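Local coordinates for tRNA (cytosine(38)-C(5))-methyltransferase (Schizosaccharomyces pombe, PDB 6FDF), which methylates carbon 5 of cytosine 38 in the anticodon loop of tRNA(Asp), using S-adenosyl-L-methionine as methyl donor, at residues E120-E131 against S167-L175. Sequence-based numbering, arbitrary orientation.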
ATOM      1  N   GLU A 120       9.780 -11.763 -16.481  1.00 28.72           N
ATOM      2  CA  GLU A 120      10.857 -10.842 -16.798  1.00 29.85           C
ATOM      3  C   GLU A 120      10.928  -9.684 -15.816  1.00 29.72           C
ATOM      4  O   GLU A 120      11.972  -9.031 -15.723  1.00 33.32           O
ATOM      5  CB  GLU A 120      10.700 -10.342 -18.235  1.00 36.27           C
ATOM      6  CG  GLU A 120      10.944 -11.446 -19.258  1.00 38.91           C
ATOM      7  CD  GLU A 120      10.773 -10.989 -20.693  1.00 52.59           C
ATOM      8  OE1 GLU A 120      10.433  -9.810 -20.915  1.00 47.72           O
ATOM      9  OE2 GLU A 120      10.978 -11.818 -21.605  1.00 56.63           O
ATOM     10  N   TYR A 121       9.841  -9.406 -15.097  1.00 28.74           N
ATOM     11  CA  TYR A 121       9.802  -8.293 -14.157  1.00 28.50           C
ATOM     12  C   TYR A 121       9.068  -8.716 -12.896  1.00 28.55           C
ATOM     13  O   TYR A 121       8.032  -9.380 -12.966  1.00 27.67           O
ATOM     14  CB  TYR A 121       9.108  -7.067 -14.769  1.00 27.95           C
ATOM     15  CG  TYR A 121       9.739  -6.627 -16.069  1.00 28.87           C
ATOM     16  CD1 TYR A 121       9.376  -7.218 -17.275  1.00 33.20           C
ATOM     17  CD2 TYR A 121      10.724  -5.654 -16.086  1.00 33.88           C
ATOM     18  CE1 TYR A 121       9.973  -6.829 -18.466  1.00 33.63           C
ATOM     19  CE2 TYR A 121      11.322  -5.264 -17.265  1.00 34.78           C
ATOM     20  CZ  TYR A 121      10.940  -5.849 -18.448  1.00 35.13           C
ATOM     21  OH  TYR A 121      11.539  -5.461 -19.622  1.00 37.51           O
ATOM     22  N   ILE A 122       9.593  -8.300 -11.746  1.00 28.92           N
ATOM     23  CA  ILE A 122       8.967  -8.560 -10.452  1.00 26.72           C
ATOM     24  C   ILE A 122       9.013  -7.276  -9.638  1.00 27.48           C
ATOM     25  O   ILE A 122      10.047  -6.605  -9.590  1.00 29.13           O
ATOM     26  CB  ILE A 122       9.670  -9.699  -9.687  1.00 29.70           C
ATOM     27  CG1 ILE A 122       9.685 -10.976 -10.525  1.00 27.87           C
ATOM     28  CG2 ILE A 122       8.994  -9.937  -8.347  1.00 31.92           C
ATOM     29  CD1 ILE A 122      10.498 -12.088  -9.899  1.00 29.70           C
ATOM     30  N   LEU A 123       7.889  -6.931  -9.008  1.00 27.15           N
ATOM     31  CA  LEU A 123       7.790  -5.785  -8.112  1.00 28.53           C
ATOM     32  C   LEU A 123       7.334  -6.292  -6.753  1.00 29.70           C
ATOM     33  O   LEU A 123       6.292  -6.943  -6.655  1.00 27.80           O
ATOM     34  CB  LEU A 123       6.801  -4.750  -8.649  1.00 32.52           C
ATOM     35  CG  LEU A 123       6.514  -3.593  -7.694  1.00 39.84           C
ATOM     36  CD1 LEU A 123       7.769  -2.808  -7.481  1.00 44.37           C
ATOM     37  CD2 LEU A 123       5.406  -2.702  -8.248  1.00 47.60           C
ATOM     38  N   ILE A 124       8.116  -5.999  -5.714  1.00 28.18           N
ATOM     39  CA  ILE A 124       7.825  -6.416  -4.348  1.00 26.72           C
ATOM     40  C   ILE A 124       7.689  -5.167  -3.490  1.00 27.32           C
ATOM     41  O   ILE A 124       8.532  -4.269  -3.569  1.00 30.60           O
ATOM     42  CB  ILE A 124       8.931  -7.332  -3.793  1.00 29.45           C
ATOM     43  CG1 ILE A 124       9.195  -8.492  -4.757  1.00 32.15           C
ATOM     44  CG2 ILE A 124       8.531  -7.891  -2.425  1.00 32.51           C
ATOM     45  CD1 ILE A 124      10.351  -9.366  -4.331  1.00 30.97           C
ATOM     46  N   GLU A 125       6.642  -5.113  -2.672  1.00 28.26           N
ATOM     47  CA  GLU A 125       6.440  -4.014  -1.733  1.00 27.94           C
ATOM     48  C   GLU A 125       6.295  -4.583  -0.327  1.00 30.85           C
ATOM     49  O   GLU A 125       5.685  -5.637  -0.137  1.00 30.61           O
ATOM     50  CB  GLU A 125       5.198  -3.191  -2.113  1.00 32.47           C
ATOM     51  CG  GLU A 125       5.041  -1.903  -1.321  1.00 36.86           C
ATOM     52  CD  GLU A 125       4.043  -2.016  -0.182  1.00 39.76           C
ATOM     53  OE1 GLU A 125       3.575  -3.136   0.104  1.00 43.48           O
ATOM     54  OE2 GLU A 125       3.715  -0.970   0.413  1.00 40.98           O
ATOM     55  N   ASN A 126       6.866  -3.903   0.662  1.00 28.94           N
ATOM     56  CA  ASN A 126       6.742  -4.385   2.032  1.00 29.43           C
ATOM     57  C   ASN A 126       6.967  -3.225   2.995  1.00 32.21           C
ATOM     58  O   ASN A 126       7.272  -2.104   2.585  1.00 32.78           O
ATOM     59  CB  ASN A 126       7.719  -5.529   2.304  1.00 32.63           C
ATOM     60  CG  ASN A 126       7.110  -6.602   3.174  1.00 39.40           C
ATOM     61  OD1 ASN A 126       7.270  -6.592   4.394  1.00 44.50           O
ATOM     62  ND2 ASN A 126       6.372  -7.516   2.555  1.00 35.17           N
ATOM     63  N   VAL A 127       6.807  -3.507   4.286  1.00 30.91           N
ATOM     64  CA  VAL A 127       7.013  -2.488   5.313  1.00 36.09           C
ATOM     65  C   VAL A 127       8.500  -2.238   5.513  1.00 37.87           C
ATOM     66  O   VAL A 127       9.351  -3.098   5.247  1.00 35.25           O
ATOM     67  CB  VAL A 127       6.340  -2.891   6.640  1.00 43.83           C
ATOM     68  CG1 VAL A 127       4.848  -3.124   6.432  1.00 49.30           C
ATOM     69  CG2 VAL A 127       7.009  -4.121   7.221  1.00 42.15           C
ATOM     70  N   GLN A 128       8.820  -1.030   5.972  1.00 33.43           N
ATOM     71  CA  GLN A 128      10.188  -0.712   6.349  1.00 38.60           C
ATOM     72  C   GLN A 128      10.682  -1.702   7.396  1.00 39.56           C
ATOM     73  O   GLN A 128       9.967  -2.046   8.342  1.00 44.07           O
ATOM     74  CB  GLN A 128      10.264   0.718   6.884  1.00 45.31           C
ATOM     75  CG  GLN A 128      11.667   1.189   7.208  1.00 56.92           C
ATOM     76  CD  GLN A 128      11.712   2.665   7.544  1.00 62.79           C
ATOM     77  OE1 GLN A 128      10.704   3.252   7.940  1.00 62.43           O
ATOM     78  NE2 GLN A 128      12.882   3.273   7.391  1.00 67.06           N
ATOM     79  N   GLY A 129      11.917  -2.147   7.236  1.00 42.71           N
ATOM     80  CA  GLY A 129      12.470  -3.183   8.073  1.00 45.75           C
ATOM     81  C   GLY A 129      12.445  -4.556   7.442  1.00 38.23           C
ATOM     82  O   GLY A 129      13.147  -5.454   7.915  1.00 39.57           O
ATOM     83  N   PHE A 130      11.656  -4.739   6.381  1.00 40.17           N
ATOM     84  CA  PHE A 130      11.779  -5.954   5.585  1.00 38.09           C
ATOM     85  C   PHE A 130      13.212  -6.138   5.112  1.00 36.72           C
ATOM     86  O   PHE A 130      13.709  -7.268   5.039  1.00 37.87           O
ATOM     87  CB  PHE A 130      10.824  -5.910   4.389  1.00 33.27           C
ATOM     88  CG  PHE A 130      10.919  -7.124   3.494  1.00 37.32           C
ATOM     89  CD1 PHE A 130      10.333  -8.323   3.865  1.00 38.71           C
ATOM     90  CD2 PHE A 130      11.607  -7.064   2.290  1.00 31.36           C
ATOM     91  CE1 PHE A 130      10.428  -9.443   3.047  1.00 38.66           C
ATOM     92  CE2 PHE A 130      11.703  -8.180   1.468  1.00 36.33           C
ATOM     93  CZ  PHE A 130      11.108  -9.369   1.852  1.00 35.13           C
ATOM     94  N   GLU A 131      13.902  -5.033   4.805  1.00 34.65           N
ATOM     95  CA  GLU A 131      15.223  -5.130   4.192  1.00 36.22           C
ATOM     96  C   GLU A 131      16.232  -5.831   5.088  1.00 37.81           C
ATOM     97  O   GLU A 131      17.231  -6.353   4.582  1.00 40.95           O
ATOM     98  CB  GLU A 131      15.746  -3.742   3.809  1.00 38.72           C
ATOM     99  CG  GLU A 131      16.168  -2.865   4.974  1.00 48.70           C
ATOM    100  CD  GLU A 131      14.993  -2.236   5.698  1.00 58.69           C
ATOM    101  OE1 GLU A 131      13.833  -2.500   5.310  1.00 52.89           O
ATOM    102  OE2 GLU A 131      15.233  -1.458   6.648  1.00 56.29           O
ATOM    103  N   SER A 167       6.296   5.141   4.839  1.00 35.08           N
ATOM    104  CA  SER A 167       7.569   4.607   4.374  1.00 31.45           C
ATOM    105  C   SER A 167       7.428   3.119   4.105  1.00 32.73           C
ATOM    106  O   SER A 167       6.920   2.367   4.945  1.00 32.92           O
ATOM    107  CB  SER A 167       8.676   4.867   5.397  1.00 36.42           C
ATOM    108  OG  SER A 167       8.907   6.257   5.536  1.00 39.16           O
ATOM    109  N   ARG A 168       7.860   2.697   2.922  1.00 31.19           N
ATOM    110  CA  ARG A 168       7.766   1.305   2.515  1.00 29.87           C
ATOM    111  C   ARG A 168       9.037   0.906   1.787  1.00 33.01           C
ATOM    112  O   ARG A 168       9.682   1.733   1.140  1.00 30.87           O
ATOM    113  CB  ARG A 168       6.558   1.068   1.601  1.00 30.10           C
ATOM    114  CG  ARG A 168       5.222   1.302   2.283  1.00 31.80           C
ATOM    115  CD  ARG A 168       5.032   0.248   3.363  1.00 33.87           C
ATOM    116  NE  ARG A 168       3.676   0.211   3.900  1.00 37.61           N
ATOM    117  CZ  ARG A 168       3.307   0.762   5.054  1.00 37.54           C
ATOM    118  NH1 ARG A 168       2.047   0.645   5.465  1.00 37.56           N
ATOM    119  NH2 ARG A 168       4.190   1.418   5.795  1.00 41.80           N
ATOM    120  N   TRP A 169       9.381  -0.375   1.901  1.00 31.51           N
ATOM    121  CA  TRP A 169      10.453  -0.976   1.123  1.00 31.48           C
ATOM    122  C   TRP A 169       9.909  -1.439  -0.218  1.00 29.80           C
ATOM    123  O   TRP A 169       8.782  -1.936  -0.301  1.00 28.65           O
ATOM    124  CB  TRP A 169      11.050  -2.164   1.881  1.00 31.25           C
ATOM    125  CG  TRP A 169      12.143  -2.896   1.155  1.00 32.80           C
ATOM    126  CD1 TRP A 169      13.485  -2.658   1.239  1.00 34.64           C
ATOM    127  CD2 TRP A 169      11.988  -4.012   0.266  1.00 30.02           C
ATOM    128  NE1 TRP A 169      14.176  -3.546   0.446  1.00 35.22           N
ATOM    129  CE2 TRP A 169      13.282  -4.387  -0.161  1.00 33.54           C
ATOM    130  CE3 TRP A 169      10.883  -4.725  -0.213  1.00 32.27           C
ATOM    131  CZ2 TRP A 169      13.502  -5.443  -1.045  1.00 36.61           C
ATOM    132  CZ3 TRP A 169      11.102  -5.778  -1.094  1.00 31.34           C
ATOM    133  CH2 TRP A 169      12.401  -6.123  -1.501  1.00 31.28           C
ATOM    134  N   TYR A 170      10.716  -1.271  -1.266  1.00 29.63           N
ATOM    135  CA  TYR A 170      10.374  -1.737  -2.603  1.00 31.84           C
ATOM    136  C   TYR A 170      11.545  -2.488  -3.208  1.00 30.25           C
ATOM    137  O   TYR A 170      12.694  -2.038  -3.118  1.00 29.24           O
ATOM    138  CB  TYR A 170      10.004  -0.580  -3.532  1.00 33.10           C
ATOM    139  CG  TYR A 170       8.833   0.228  -3.056  1.00 31.13           C
ATOM    140  CD1 TYR A 170       7.542  -0.102  -3.431  1.00 31.17           C
ATOM    141  CD2 TYR A 170       9.026   1.359  -2.264  1.00 32.29           C
ATOM    142  CE1 TYR A 170       6.464   0.658  -3.015  1.00 33.16           C
ATOM    143  CE2 TYR A 170       7.957   2.116  -1.839  1.00 33.59           C
ATOM    144  CZ  TYR A 170       6.679   1.762  -2.219  1.00 33.11           C
ATOM    145  OH  TYR A 170       5.607   2.511  -1.796  1.00 33.56           O
ATOM    146  N   GLY A 171      11.248  -3.631  -3.821  1.00 32.77           N
ATOM    147  CA  GLY A 171      12.212  -4.352  -4.629  1.00 31.10           C
ATOM    148  C   GLY A 171      11.752  -4.416  -6.070  1.00 29.29           C
ATOM    149  O   GLY A 171      10.618  -4.824  -6.342  1.00 29.72           O
ATOM    150  N   LEU A 172      12.598  -3.967  -6.990  1.00 29.37           N
ATOM    151  CA  LEU A 172      12.326  -4.009  -8.424  1.00 28.92           C
ATOM    152  C   LEU A 172      13.350  -4.933  -9.058  1.00 26.14           C
ATOM    153  O   LEU A 172      14.557  -4.717  -8.900  1.00 30.41           O
ATOM    154  CB  LEU A 172      12.415  -2.610  -9.047  1.00 30.40           C
ATOM    155  CG  LEU A 172      11.222  -1.657  -8.918  1.00 32.16           C
ATOM    156  CD1 LEU A 172      10.910  -1.332  -7.466  1.00 37.19           C
ATOM    157  CD2 LEU A 172      11.494  -0.379  -9.697  1.00 32.82           C
ATOM    158  N   ALA A 173      12.880  -5.953  -9.781  1.00 27.14           N
ATOM    159  CA  ALA A 173      13.766  -6.966 -10.347  1.00 30.33           C
ATOM    160  C   ALA A 173      13.510  -7.110 -11.839  1.00 28.92           C
ATOM    161  O   ALA A 173      12.356  -7.238 -12.259  1.00 29.91           O
ATOM    162  CB  ALA A 173      13.575  -8.326  -9.652  1.00 29.08           C
ATOM    163  N   ARG A 174      14.581  -7.077 -12.634  1.00 30.29           N
ATOM    164  CA  ARG A 174      14.529  -7.361 -14.064  1.00 30.73           C
ATOM    165  C   ARG A 174      15.358  -8.601 -14.359  1.00 27.31           C
ATOM    166  O   ARG A 174      16.533  -8.668 -13.978  1.00 32.69           O
ATOM    167  CB  ARG A 174      15.072  -6.196 -14.900  1.00 32.97           C
ATOM    168  CG  ARG A 174      14.315  -4.889 -14.784  1.00 32.88           C
ATOM    169  CD  ARG A 174      15.089  -3.809 -15.502  1.00 32.65           C
ATOM    170  NE  ARG A 174      14.358  -2.548 -15.589  1.00 35.26           N
ATOM    171  CZ  ARG A 174      14.918  -1.392 -15.943  1.00 37.81           C
ATOM    172  NH1 ARG A 174      14.192  -0.279 -15.984  1.00 37.38           N
ATOM    173  NH2 ARG A 174      16.214  -1.345 -16.242  1.00 41.24           N
ATOM    174  N   LEU A 175      14.757  -9.565 -15.054  1.00 29.96           N
ATOM    175  CA  LEU A 175      15.478 -10.763 -15.471  1.00 31.78           C
ATOM    176  C   LEU A 175      16.542 -10.426 -16.515  1.00 34.31           C
ATOM    177  O   LEU A 175      16.275  -9.694 -17.475  1.00 35.36           O
ATOM    178  CB  LEU A 175      14.492 -11.785 -16.032  1.00 31.07           C
ATOM    179  CG  LEU A 175      15.054 -13.144 -16.445  1.00 31.85           C
ATOM    180  CD1 LEU A 175      15.525 -13.937 -15.234  1.00 36.17           C
ATOM    181  CD2 LEU A 175      13.991 -13.913 -17.203  1.00 32.90           C
TER
HETATM  182  O   HOH W   1      13.901  -8.332 -17.857  1.00 44.18           O
HETATM  183  O   HOH W   2       3.233   1.676  -0.925  1.00 36.57           O
HETATM  184  O   HOH W   3       1.824  -0.474   1.899  1.00 42.34           O
HETATM  185  O   HOH W   4       6.838   0.554   7.135  1.00 47.54           O
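Trp169 lies against Ile124, Phe130 and Glu131, where strands 121-127 and 168-175 run antiparallel. With CG anti to the backbone N (chi1 178°), its indole reaches along the sheet over Gly171, which, having no side chain, lets one ring face rest by its backbone N. Over the opposite face comes the edge of Phe130, CD2 3.5 Å from Trp169 CE3, in an edge-to-face pair with planes 54° apart. Ile124 CG2 meets the indole edge in its plane, 3.6 Å from Trp169 CZ3, and Glu131 CB packs on Trp169 CD1. Shrinking Trp169 to an alanine is likely to open a gap between Ile124 and Phe130 and cost Glu152 the indole N-H it accepts.

On the other face of the sheet, Glu125 CG lies 3.4 Å from Tyr170 CE1. Bending at chi2 (-100°) brings the Glu125 carboxylate across the Arg168 chain; OE2 lies at the guanidinium edge, but its salt bridge to Arg168 NE is long, 3.7 Å. One water bridges these two atoms and a second joins OE2 to Tyr170 OH, while Ser82 OG is hydrogen-bonded to Glu125 OE1. Helix 318-328 covers Leu123 and Tyr170.

Backbone bonds pair Ile122 with Ala173, Ile124 with Gly171 and Asn126 with Trp169, both ways in each case. A type II turn from Val127 to Phe130 brings Phe130 back over the indole; Glu131 OE1 accepts a bond from Gly129 N at 2.7 Å, on its syn side. The Phe130 side chain is about 4 Å from that of Cys85, the predicted nucleophile, and the Glu125 side chain about 6 Å from bound S-adenosylhomocysteine. Glu125-Asn126-Val127 is the ENV motif of C5-cytosine methyltransferases, whose glutamate, as in relatives, probably holds the target cytosine. Strand 168-175 is the one reversed strand, inserted between 121-127 and 148-155 in the 3-2-1-4-5-7-6 sheet of class I SAM-dependent methyltransferases.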